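Local coordinates for protein 2-aminomuconate 6-semialdehyde dehydrogenase (Burkholderia cenocepacia, PDB 4U3W) that probably oxidises 2-aminomuconate 6-semialdehyde to 2-aminomuconate with NAD+ as cofactor, as a member of the aldehyde dehydrogenase family, at residues A245-G250 and G483-R488; D288-G293 and E320-A325; L398-R403 and V426-D431. All coordinates share one frame; numbering follows the deposited sequence.

Interaction 1 (A245-G250 and G483-R488); sequences AITFTG and GREGGR
With chi1 at -174°, the hydroxyl of T247 stands opposite its amide nitrogen and is directed off the strand toward E485. In that glutamate chi1 (-60°) turns the chain back beside its own N, and the extended run beyond CG (chi2 -159°) carries OE2 across about half of the 10.0 Å that separates the CA atoms of T247 and E485. The contact is correspondingly narrow, with 50 Å² buried in all. It rests on one hydrogen bond, in which T247 OG1 donates to E485 OE2 at 3.0 Å and uses the syn lone pair of that oxygen. The two side chains meet at an oblique angle, and both are buried. S270 OG bonds to E485 OE2 and Y494 OH to E485 OE1; both carboxylate oxygens are thus engaged, which should fix the rotation of the group. K182 NZ bonds to the hydroxyls of T247 and T249, the latter also bonded to E272. Next to E485, R484 forms a salt bridge with E496 of the second subunit, placing this loop at a subunit interface. The T247-E485 bond thereby joins the loop leading to helix 487-493 to strand 245-249, which pairs in parallel with 153-169 and 268-272, consistent with the Rossmann-like NAD-binding domain of aldehyde dehydrogenases.

Interaction 2 (D288-G293 and E320-A325); sequences DAAVAG and ERFVAA
The helical segments 288-293 and 320-325 cross at -50° with their axes 10.2 Å apart, and V291 and F322 bring their CA atoms to within 6.8 Å. They belong to helices 287-299 and 319-331. The first is the connection of a beta-alpha-beta crossover between the adjacent parallel strands 277-281 and 309-315 of the catalytic-domain sheet; the second follows strand 309-315 directly. The crossing angle is compatible with ridges-into-grooves packing. No hydrogen bond joins the segments; the side chains that meet within the 188 Å² of buried surface are apolar.

In F322 the first torsion (chi1 -173°) carries the ring toward helix 287-299, CE2 leading. There the carbonyl carbon of A290 lies at the ring edge, near its plane, with A290 C 3.9 Å from F322 CE2. V291 CG2 meets the CD2-CE2 bond obliquely, at 3.7 Å from F322 CE2, and the two side chains lie alongside one another with opposite headings. V281 of the sheet touches both A290 and F322, and F287 and V294 add to the surroundings of the ring. One turn along from F322, A325 adds a methyl contact: its CB is 3.9 Å from V291 CG2 and 4.0 Å from V291 CG1, so both branches of the valine rest on a single methyl.

Interaction 3 (L398-R403 and V426-D431); sequences LPDSAR and VKRVND
A type I turn from P399 to A402, closed by A402 N bonding to P399 O at 3.0 Å, lies against the last turn of helix 422-430, with the CA atoms of D400 and R428 7.5 Å apart. D400 points its carboxylate at R428, and the pair forms a bidentate salt bridge. R428 approaches side-on: NE donates to D400 OD2 at 2.7 Å, while NH2 donates to D400 OD1 at 3.0 Å in a nearly straight bond (164°). The bend at chi3 of R428 (68°) turns the guanidinium edge toward the carboxylate. The two planes lie only 28° apart, although the side chains as a whole run roughly perpendicular. D400 OD2 is met on its syn lone pair; for OD1 the donor is also on the syn side but tilted out of the carboxylate plane.

In the fold, helix 422-430 links the parallel strands 413-419 and 437-441 of the seven-stranded catalytic-domain sheet, and the turn follows strand 393-396 of that same sheet. Y313, on strand 309-315, touches both D400 and R428. The arginine's remaining nitrogen, NH1, makes a salt bridge with E424 and a hydrogen bond to P418 O; two carboxylates, D400 and E424, would probably help hold its positive charge.

D431, the first residue to leave the helix, comes close to the D400 carboxylate. A water hydrogen-bonds to D400 OD2 (2.9 Å) and D431 OD2 (2.8 Å), bridging the two side chains. D431 OD1 forms a salt bridge with R406, whose NH1 bonds to D400 O.

From the N terminus, the chain first reaches strand 245-249, where interaction 1 opens; it closes only at 483-488, after 232 intervening residues. Interactions 2 and 3 are both nested in that loop and follow each other in series without crossing. Interaction 2 closes a 26-residue excursion through strand 309-315 and packs together two helices that flank the seven-stranded catalytic-domain sheet. Interaction 3 closes a 22-residue one through strand 413-419 and ties the loop after strand 393-396 to helix 422-430; the centres of the two lie 21 Å apart. Interaction 1 instead returns the late chain to the mixed sheet that holds strand 245-249, its centre 35 Å from that of interaction 2 and 28 Å from that of interaction 3. No two contacts touch.

Interaction 1 (A245-G250 and G483-R488)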
ATOM      1  N   ALA A 245     -24.370  11.360  -3.479  1.00 29.42           N
ATOM      2  CA  ALA A 245     -24.250  10.172  -2.626  1.00 33.16           C
ATOM      3  C   ALA A 245     -25.114  10.367  -1.406  1.00 33.92           C
ATOM      4  O   ALA A 245     -25.381  11.518  -1.047  1.00 32.01           O
ATOM      5  CB  ALA A 245     -22.802   9.959  -2.175  1.00 31.51           C
ATOM      6  N   ILE A 246     -25.499   9.257  -0.756  1.00 29.38           N
ATOM      7  CA  ILE A 246     -26.174   9.306   0.533  1.00 29.80           C
ATOM      8  C   ILE A 246     -25.344   8.433   1.498  1.00 32.79           C
ATOM      9  O   ILE A 246     -25.032   7.295   1.158  1.00 31.52           O
ATOM     10  CB  ILE A 246     -27.594   8.739   0.502  1.00 29.93           C
ATOM     11  CG1 ILE A 246     -28.517   9.636  -0.316  1.00 33.08           C
ATOM     12  CG2 ILE A 246     -28.191   8.644   1.934  1.00 32.51           C
ATOM     13  CD1 ILE A 246     -28.779  10.994   0.399  1.00 29.70           C
ATOM     14  N   THR A 247     -24.991   8.971   2.659  1.00 32.24           N
ATOM     15  CA  THR A 247     -24.385   8.142   3.722  1.00 35.67           C
ATOM     16  C   THR A 247     -25.426   8.151   4.805  1.00 35.17           C
ATOM     17  O   THR A 247     -26.150   9.153   5.042  1.00 33.80           O
ATOM     18  CB  THR A 247     -22.994   8.659   4.163  1.00 38.62           C
ATOM     19  OG1 THR A 247     -22.402   7.723   5.098  1.00 39.34           O
ATOM     20  CG2 THR A 247     -23.138  10.015   4.841  1.00 41.52           C
ATOM     21  N   PHE A 248     -25.632   6.987   5.382  1.00 33.10           N
ATOM     22  CA  PHE A 248     -26.756   6.836   6.273  1.00 33.60           C
ATOM     23  C   PHE A 248     -26.358   5.856   7.385  1.00 35.54           C
ATOM     24  O   PHE A 248     -25.741   4.851   7.106  1.00 29.36           O
ATOM     25  CB  PHE A 248     -27.996   6.339   5.523  1.00 33.03           C
ATOM     26  CG  PHE A 248     -29.127   5.925   6.445  1.00 35.88           C
ATOM     27  CD1 PHE A 248     -29.910   6.872   7.095  1.00 36.16           C
ATOM     28  CD2 PHE A 248     -29.388   4.556   6.690  1.00 39.12           C
ATOM     29  CE1 PHE A 248     -30.941   6.469   7.979  1.00 38.33           C
ATOM     30  CE2 PHE A 248     -30.426   4.150   7.547  1.00 36.70           C
ATOM     31  CZ  PHE A 248     -31.195   5.096   8.198  1.00 38.14           C
ATOM     32  N   THR A 249     -26.683   6.182   8.628  1.00 35.03           N
ATOM     33  CA  THR A 249     -26.511   5.224   9.740  1.00 32.72           C
ATOM     34  C   THR A 249     -27.889   5.091  10.392  1.00 34.94           C
ATOM     35  O   THR A 249     -28.486   6.105  10.756  1.00 36.33           O
ATOM     36  CB  THR A 249     -25.454   5.712  10.746  1.00 30.84           C
ATOM     37  OG1 THR A 249     -24.189   5.884  10.064  1.00 32.23           O
ATOM     38  CG2 THR A 249     -25.252   4.699  11.935  1.00 43.64           C
ATOM     39  N   GLY A 250     -28.410   3.872  10.527  1.00 35.00           N
ATOM     40  CA  GLY A 250     -29.713   3.705  11.170  1.00 33.83           C
ATOM     41  C   GLY A 250     -30.371   2.364  10.902  1.00 35.39           C
ATOM     42  O   GLY A 250     -29.692   1.379  10.618  1.00 33.41           O
ATOM     43  N   GLY A 483     -20.804  -1.267   2.035  1.00 43.42           N
ATOM     44  CA  GLY A 483     -19.543  -0.525   2.043  1.00 42.60           C
ATOM     45  C   GLY A 483     -18.809  -0.522   3.381  1.00 48.68           C
ATOM     46  O   GLY A 483     -19.293  -1.063   4.387  1.00 42.22           O
ATOM     47  N   ARG A 484     -17.629   0.099   3.369  1.00 41.43           N
ATOM     48  CA  ARG A 484     -16.821   0.300   4.551  1.00 44.14           C
ATOM     49  C   ARG A 484     -16.436   1.777   4.617  1.00 44.92           C
ATOM     50  O   ARG A 484     -16.247   2.425   3.573  1.00 40.00           O
ATOM     51  CB  ARG A 484     -15.547  -0.598   4.509  1.00 41.03           C
ATOM     52  CG  ARG A 484     -15.849  -2.126   4.664  1.00 41.81           C
ATOM     53  CD  ARG A 484     -16.390  -2.477   6.068  1.00 41.73           C
ATOM     54  NE  ARG A 484     -16.597  -3.925   6.263  1.00 42.46           N
ATOM     55  CZ  ARG A 484     -17.692  -4.590   5.890  1.00 43.18           C
ATOM     56  NH1 ARG A 484     -18.714  -3.944   5.288  1.00 43.28           N
ATOM     57  NH2 ARG A 484     -17.779  -5.905   6.114  1.00 43.87           N
ATOM     58  N   GLU A 485     -16.318   2.302   5.834  1.00 39.67           N
ATOM     59  CA  GLU A 485     -15.729   3.621   6.041  1.00 39.02           C
ATOM     60  C   GLU A 485     -14.575   3.443   7.031  1.00 39.49           C
ATOM     61  O   GLU A 485     -14.488   2.406   7.702  1.00 41.75           O
ATOM     62  CB  GLU A 485     -16.781   4.621   6.546  1.00 41.87           C
ATOM     63  CG  GLU A 485     -17.944   4.787   5.536  1.00 42.70           C
ATOM     64  CD  GLU A 485     -18.734   6.090   5.703  1.00 43.50           C
ATOM     65  OE1 GLU A 485     -18.188   7.063   6.266  1.00 40.10           O
ATOM     66  OE2 GLU A 485     -19.929   6.122   5.290  1.00 45.17           O
ATOM     67  N   GLY A 486     -13.733   4.461   7.153  1.00 38.22           N
ATOM     68  CA  GLY A 486     -12.490   4.372   7.933  1.00 37.98           C
ATOM     69  C   GLY A 486     -11.266   4.342   7.035  1.00 38.00           C
ATOM     70  O   GLY A 486     -11.247   3.662   6.011  1.00 38.36           O
ATOM     71  N   GLY A 487     -10.240   5.130   7.375  1.00 40.46           N
ATOM     72  CA  GLY A 487      -9.020   5.110   6.585  1.00 37.69           C
ATOM     73  C   GLY A 487      -9.229   5.311   5.088  1.00 38.99           C
ATOM     74  O   GLY A 487     -10.092   6.114   4.682  1.00 38.50           O
ATOM     75  N   ARG A 488      -8.485   4.550   4.273  1.00 38.07           N
ATOM     76  CA  ARG A 488      -8.595   4.632   2.806  1.00 41.27           C
ATOM     77  C   ARG A 488     -10.026   4.339   2.282  1.00 38.37           C
ATOM     78  O   ARG A 488     -10.373   4.775   1.178  1.00 38.28           O
ATOM     79  CB  ARG A 488      -7.643   3.651   2.099  1.00 38.56           C
ATOM     80  CG  ARG A 488      -8.042   2.146   2.332  1.00 66.62           C
ATOM     81  CD  ARG A 488      -7.184   1.135   1.545  1.00 68.51           C
ATOM     82  NE  ARG A 488      -7.503  -0.256   1.897  1.00 69.85           N
ATOM     83  CZ  ARG A 488      -8.238  -1.088   1.151  1.00 68.78           C
ATOM     84  NH1 ARG A 488      -8.726  -0.678  -0.008  1.00 67.00           N
ATOM     85  NH2 ARG A 488      -8.484  -2.338   1.558  1.00 68.10           N
TER

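Interaction 2 (D288-G293 and E320-A325)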
ATOM      1  N   ASP A 288     -13.611 -11.919  35.664  1.00 35.58           N
ATOM      2  CA  ASP A 288     -14.030 -10.580  36.092  1.00 36.94           C
ATOM      3  C   ASP A 288     -14.021  -9.573  34.948  1.00 35.54           C
ATOM      4  O   ASP A 288     -14.896  -8.678  34.865  1.00 36.15           O
ATOM      5  CB  ASP A 288     -13.128 -10.046  37.208  1.00 36.72           C
ATOM      6  CG  ASP A 288     -13.318 -10.785  38.530  1.00 40.70           C
ATOM      7  OD1 ASP A 288     -14.307 -11.528  38.719  1.00 39.31           O
ATOM      8  OD2 ASP A 288     -12.432 -10.613  39.382  1.00 44.85           O
ATOM      9  N   ALA A 289     -13.035  -9.694  34.057  1.00 34.24           N
ATOM     10  CA  ALA A 289     -12.989  -8.804  32.895  1.00 32.07           C
ATOM     11  C   ALA A 289     -14.158  -9.019  31.921  1.00 29.38           C
ATOM     12  O   ALA A 289     -14.711  -8.043  31.386  1.00 29.11           O
ATOM     13  CB  ALA A 289     -11.641  -8.958  32.132  1.00 27.63           C
ATOM     14  N   ALA A 290     -14.528 -10.279  31.695  1.00 29.67           N
ATOM     15  CA  ALA A 290     -15.622 -10.606  30.780  1.00 29.08           C
ATOM     16  C   ALA A 290     -16.961 -10.144  31.351  1.00 29.91           C
ATOM     17  O   ALA A 290     -17.783  -9.639  30.595  1.00 30.32           O
ATOM     18  CB  ALA A 290     -15.681 -12.121  30.499  1.00 29.49           C
ATOM     19  N   VAL A 291     -17.187 -10.306  32.665  1.00 29.82           N
ATOM     20  CA  VAL A 291     -18.440  -9.779  33.255  1.00 31.65           C
ATOM     21  C   VAL A 291     -18.509  -8.267  33.113  1.00 30.79           C
ATOM     22  O   VAL A 291     -19.509  -7.747  32.602  1.00 31.17           O
ATOM     23  CB  VAL A 291     -18.616 -10.159  34.771  1.00 36.35           C
ATOM     24  CG1 VAL A 291     -19.898  -9.495  35.353  1.00 35.23           C
ATOM     25  CG2 VAL A 291     -18.709 -11.656  34.975  1.00 32.55           C
ATOM     26  N   ALA A 292     -17.449  -7.546  33.498  1.00 30.86           N
ATOM     27  CA  ALA A 292     -17.446  -6.090  33.281  1.00 32.95           C
ATOM     28  C   ALA A 292     -17.635  -5.682  31.799  1.00 31.78           C
ATOM     29  O   ALA A 292     -18.285  -4.665  31.491  1.00 30.26           O
ATOM     30  CB  ALA A 292     -16.135  -5.472  33.798  1.00 32.87           C
ATOM     31  N   GLY A 293     -17.023  -6.452  30.898  1.00 30.72           N
ATOM     32  CA  GLY A 293     -17.064  -6.139  29.457  1.00 28.28           C
ATOM     33  C   GLY A 293     -18.489  -6.296  28.911  1.00 26.41           C
ATOM     34  O   GLY A 293     -18.950  -5.487  28.082  1.00 27.12           O
ATOM     35  N   GLU A 320     -23.863 -20.281  35.124  1.00 43.39           N
ATOM     36  CA  GLU A 320     -24.644 -19.823  36.290  1.00 44.17           C
ATOM     37  C   GLU A 320     -23.950 -18.726  37.085  1.00 42.49           C
ATOM     38  O   GLU A 320     -24.574 -17.730  37.446  1.00 42.03           O
ATOM     39  CB  GLU A 320     -24.975 -21.010  37.218  1.00 50.79           C
ATOM     40  CG  GLU A 320     -25.990 -21.947  36.606  1.00 58.56           C
ATOM     41  CD  GLU A 320     -26.749 -22.777  37.646  1.00 72.36           C
ATOM     42  OE1 GLU A 320     -26.603 -22.535  38.875  1.00 75.24           O
ATOM     43  OE2 GLU A 320     -27.516 -23.671  37.220  1.00 77.77           O
ATOM     44  N   ARG A 321     -22.653 -18.898  37.320  1.00 39.46           N
ATOM     45  CA  ARG A 321     -21.832 -17.878  37.982  1.00 40.47           C
ATOM     46  C   ARG A 321     -21.792 -16.578  37.184  1.00 39.40           C
ATOM     47  O   ARG A 321     -21.822 -15.486  37.767  1.00 40.67           O
ATOM     48  CB  ARG A 321     -20.384 -18.370  38.166  1.00 40.15           C
ATOM     49  CG  ARG A 321     -20.219 -19.488  39.136  1.00 45.67           C
ATOM     50  CD  ARG A 321     -18.707 -19.848  39.340  1.00 58.29           C
ATOM     51  NE  ARG A 321     -17.847 -18.659  39.405  1.00 56.21           N
ATOM     52  CZ  ARG A 321     -16.787 -18.422  38.628  1.00 53.65           C
ATOM     53  NH1 ARG A 321     -16.399 -19.287  37.698  1.00 51.01           N
ATOM     54  NH2 ARG A 321     -16.091 -17.308  38.800  1.00 53.04           N
ATOM     55  N   PHE A 322     -21.699 -16.690  35.854  1.00 37.93           N
ATOM     56  CA  PHE A 322     -21.666 -15.491  35.013  1.00 35.68           C
ATOM     57  C   PHE A 322     -22.996 -14.742  35.128  1.00 35.88           C
ATOM     58  O   PHE A 322     -23.027 -13.521  35.295  1.00 35.71           O
ATOM     59  CB  PHE A 322     -21.374 -15.844  33.551  1.00 36.91           C
ATOM     60  CG  PHE A 322     -21.149 -14.632  32.659  1.00 36.30           C
ATOM     61  CD1 PHE A 322     -22.213 -13.980  32.052  1.00 37.67           C
ATOM     62  CD2 PHE A 322     -19.870 -14.149  32.464  1.00 35.32           C
ATOM     63  CE1 PHE A 322     -21.983 -12.834  31.234  1.00 36.86           C
ATOM     64  CE2 PHE A 322     -19.621 -13.016  31.669  1.00 36.02           C
ATOM     65  CZ  PHE A 322     -20.674 -12.380  31.043  1.00 36.15           C
ATOM     66  N   VAL A 323     -24.102 -15.457  35.021  1.00 35.73           N
ATOM     67  CA  VAL A 323     -25.399 -14.776  35.091  1.00 37.16           C
ATOM     68  C   VAL A 323     -25.530 -14.047  36.439  1.00 38.11           C
ATOM     69  O   VAL A 323     -25.885 -12.883  36.494  1.00 37.88           O
ATOM     70  CB  VAL A 323     -26.570 -15.752  34.904  1.00 40.45           C
ATOM     71  CG1 VAL A 323     -27.880 -14.986  35.057  1.00 40.21           C
ATOM     72  CG2 VAL A 323     -26.507 -16.409  33.535  1.00 39.81           C
ATOM     73  N   ALA A 324     -25.193 -14.739  37.527  1.00 41.08           N
ATOM     74  CA  ALA A 324     -25.277 -14.165  38.869  1.00 40.61           C
ATOM     75  C   ALA A 324     -24.398 -12.921  39.029  1.00 38.82           C
ATOM     76  O   ALA A 324     -24.856 -11.943  39.577  1.00 39.29           O
ATOM     77  CB  ALA A 324     -24.891 -15.239  39.943  1.00 46.19           C
ATOM     78  N   ALA A 325     -23.140 -12.952  38.567  1.00 37.46           N
ATOM     79  CA  ALA A 325     -22.260 -11.766  38.661  1.00 37.38           C
ATOM     80  C   ALA A 325     -22.743 -10.593  37.824  1.00 37.66           C
ATOM     81  O   ALA A 325     -22.635  -9.426  38.216  1.00 39.27           O
ATOM     82  CB  ALA A 325     -20.821 -12.111  38.232  1.00 36.16           C
TER

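Interaction 3 (L398-R403 and V426-D431)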
ATOM      1  N   LEU A 398     -34.520 -18.550  26.498  1.00 45.35           N
ATOM      2  CA  LEU A 398     -35.111 -18.482  25.150  1.00 46.22           C
ATOM      3  C   LEU A 398     -34.284 -19.276  24.111  1.00 45.84           C
ATOM      4  O   LEU A 398     -33.056 -19.258  24.151  1.00 46.34           O
ATOM      5  CB  LEU A 398     -35.245 -17.022  24.723  1.00 42.63           C
ATOM      6  CG  LEU A 398     -36.156 -16.159  25.603  1.00 40.28           C
ATOM      7  CD1 LEU A 398     -36.072 -14.685  25.188  1.00 41.58           C
ATOM      8  CD2 LEU A 398     -37.614 -16.662  25.474  1.00 40.12           C
ATOM      9  N   PRO A 399     -34.958 -19.968  23.177  1.00 46.34           N
ATOM     10  CA  PRO A 399     -34.263 -20.700  22.106  1.00 47.38           C
ATOM     11  C   PRO A 399     -33.761 -19.744  21.023  1.00 45.06           C
ATOM     12  O   PRO A 399     -34.307 -18.643  20.944  1.00 46.12           O
ATOM     13  CB  PRO A 399     -35.348 -21.637  21.557  1.00 51.85           C
ATOM     14  CG  PRO A 399     -36.644 -20.864  21.781  1.00 52.82           C
ATOM     15  CD  PRO A 399     -36.432 -20.168  23.124  1.00 51.84           C
ATOM     16  N   ASP A 400     -32.793 -20.171  20.211  1.00 42.73           N
ATOM     17  CA  ASP A 400     -32.181 -19.317  19.183  1.00 45.97           C
ATOM     18  C   ASP A 400     -33.199 -18.768  18.175  1.00 46.95           C
ATOM     19  O   ASP A 400     -32.972 -17.728  17.513  1.00 46.44           O
ATOM     20  CB  ASP A 400     -31.076 -20.104  18.445  1.00 49.34           C
ATOM     21  CG  ASP A 400     -29.819 -20.325  19.311  1.00 53.03           C
ATOM     22  OD1 ASP A 400     -29.808 -19.910  20.493  1.00 53.22           O
ATOM     23  OD2 ASP A 400     -28.836 -20.906  18.795  1.00 54.93           O
ATOM     24  N   SER A 401     -34.346 -19.442  18.097  1.00 48.29           N
ATOM     25  CA  SER A 401     -35.418 -19.095  17.172  1.00 49.98           C
ATOM     26  C   SER A 401     -36.359 -18.000  17.672  1.00 49.93           C
ATOM     27  O   SER A 401     -37.202 -17.513  16.909  1.00 49.70           O
ATOM     28  CB  SER A 401     -36.241 -20.350  16.892  1.00 53.46           C
ATOM     29  OG  SER A 401     -36.786 -20.791  18.118  1.00 54.85           O
ATOM     30  N   ALA A 402     -36.261 -17.637  18.950  1.00 49.76           N
ATOM     31  CA  ALA A 402     -37.216 -16.673  19.526  1.00 49.19           C
ATOM     32  C   ALA A 402     -37.043 -15.274  18.912  1.00 45.75           C
ATOM     33  O   ALA A 402     -35.922 -14.869  18.556  1.00 42.15           O
ATOM     34  CB  ALA A 402     -37.074 -16.603  21.033  1.00 49.16           C
ATOM     35  N   ARG A 403     -38.167 -14.555  18.744  1.00 45.42           N
ATOM     36  CA  ARG A 403     -38.106 -13.209  18.176  1.00 43.42           C
ATOM     37  C   ARG A 403     -37.224 -12.294  19.055  1.00 43.15           C
ATOM     38  O   ARG A 403     -36.498 -11.443  18.549  1.00 46.24           O
ATOM     39  CB  ARG A 403     -39.512 -12.612  17.990  1.00 43.86           C
ATOM     40  CG  ARG A 403     -40.412 -13.405  17.020  1.00 47.49           C
ATOM     41  CD  ARG A 403     -41.793 -12.725  16.880  1.00 51.27           C
ATOM     42  NE  ARG A 403     -41.562 -11.312  16.603  1.00 53.17           N
ATOM     43  CZ  ARG A 403     -42.412 -10.331  16.878  1.00 52.51           C
ATOM     44  NH1 ARG A 403     -43.576 -10.582  17.451  1.00 52.21           N
ATOM     45  NH2 ARG A 403     -42.075  -9.095  16.583  1.00 52.12           N
ATOM     46  N   VAL A 426     -19.979 -20.937  17.212  1.00 38.01           N
ATOM     47  CA  VAL A 426     -19.699 -20.213  15.979  1.00 36.22           C
ATOM     48  C   VAL A 426     -20.973 -20.231  15.086  1.00 40.96           C
ATOM     49  O   VAL A 426     -21.391 -19.192  14.557  1.00 38.79           O
ATOM     50  CB  VAL A 426     -18.493 -20.824  15.234  1.00 35.62           C
ATOM     51  CG1 VAL A 426     -18.435 -20.305  13.799  1.00 34.79           C
ATOM     52  CG2 VAL A 426     -17.146 -20.485  15.983  1.00 33.82           C
ATOM     53  N   LYS A 427     -21.585 -21.402  14.938  1.00 41.10           N
ATOM     54  CA  LYS A 427     -22.819 -21.526  14.170  1.00 43.60           C
ATOM     55  C   LYS A 427     -23.933 -20.684  14.752  1.00 43.05           C
ATOM     56  O   LYS A 427     -24.685 -20.034  13.992  1.00 41.43           O
ATOM     57  CB  LYS A 427     -23.290 -22.978  14.080  1.00 48.17           C
ATOM     58  CG  LYS A 427     -22.388 -23.852  13.236  1.00 54.62           C
ATOM     59  CD  LYS A 427     -22.917 -25.290  13.171  1.00 61.68           C
ATOM     60  CE  LYS A 427     -21.912 -26.226  12.504  1.00 67.76           C
ATOM     61  NZ  LYS A 427     -21.678 -25.807  11.096  1.00 71.09           N
ATOM     62  N   ARG A 428     -24.055 -20.671  16.081  1.00 41.20           N
ATOM     63  CA  ARG A 428     -25.160 -19.902  16.698  1.00 40.89           C
ATOM     64  C   ARG A 428     -24.967 -18.371  16.517  1.00 37.86           C
ATOM     65  O   ARG A 428     -25.911 -17.612  16.250  1.00 38.48           O
ATOM     66  CB  ARG A 428     -25.266 -20.275  18.178  1.00 39.45           C
ATOM     67  CG  ARG A 428     -25.613 -21.756  18.323  1.00 41.74           C
ATOM     68  CD  ARG A 428     -25.719 -22.226  19.755  1.00 43.17           C
ATOM     69  NE  ARG A 428     -26.862 -21.660  20.487  1.00 41.56           N
ATOM     70  CZ  ARG A 428     -27.008 -21.813  21.806  1.00 42.62           C
ATOM     71  NH1 ARG A 428     -26.092 -22.492  22.485  1.00 41.60           N
ATOM     72  NH2 ARG A 428     -28.039 -21.288  22.448  1.00 42.08           N
ATOM     73  N   VAL A 429     -23.730 -17.932  16.641  1.00 34.08           N
ATOM     74  CA  VAL A 429     -23.430 -16.531  16.395  1.00 32.88           C
ATOM     75  C   VAL A 429     -23.800 -16.179  14.948  1.00 33.04           C
ATOM     76  O   VAL A 429     -24.482 -15.189  14.725  1.00 33.84           O
ATOM     77  CB  VAL A 429     -21.922 -16.208  16.668  1.00 30.34           C
ATOM     78  CG1 VAL A 429     -21.542 -14.806  16.076  1.00 29.79           C
ATOM     79  CG2 VAL A 429     -21.612 -16.259  18.166  1.00 29.95           C
ATOM     80  N   ASN A 430     -23.411 -17.018  13.978  1.00 33.13           N
ATOM     81  CA  ASN A 430     -23.630 -16.687  12.552  1.00 35.72           C
ATOM     82  C   ASN A 430     -25.055 -16.907  12.049  1.00 38.02           C
ATOM     83  O   ASN A 430     -25.443 -16.385  10.979  1.00 39.06           O
ATOM     84  CB  ASN A 430     -22.651 -17.473  11.678  1.00 36.67           C
ATOM     85  CG  ASN A 430     -21.234 -16.949  11.813  1.00 37.11           C
ATOM     86  OD1 ASN A 430     -21.041 -15.811  12.235  1.00 37.71           O
ATOM     87  ND2 ASN A 430     -20.240 -17.776  11.476  1.00 36.14           N
ATOM     88  N   ASP A 431     -25.847 -17.612  12.848  1.00 36.83           N
ATOM     89  CA  ASP A 431     -27.266 -17.776  12.535  1.00 41.13           C
ATOM     90  C   ASP A 431     -28.069 -16.470  12.789  1.00 45.58           C
ATOM     91  O   ASP A 431     -28.756 -16.293  13.822  1.00 44.39           O
ATOM     92  CB  ASP A 431     -27.827 -18.951  13.337  1.00 42.06           C
ATOM     93  CG  ASP A 431     -29.322 -19.098  13.161  1.00 49.46           C
ATOM     94  OD1 ASP A 431     -29.837 -18.726  12.066  1.00 49.11           O
ATOM     95  OD2 ASP A 431     -29.966 -19.599  14.119  1.00 52.55           O
TER
HETATM   96  O   HOH W   1     -28.608 -21.176  15.928  1.00 45.26           O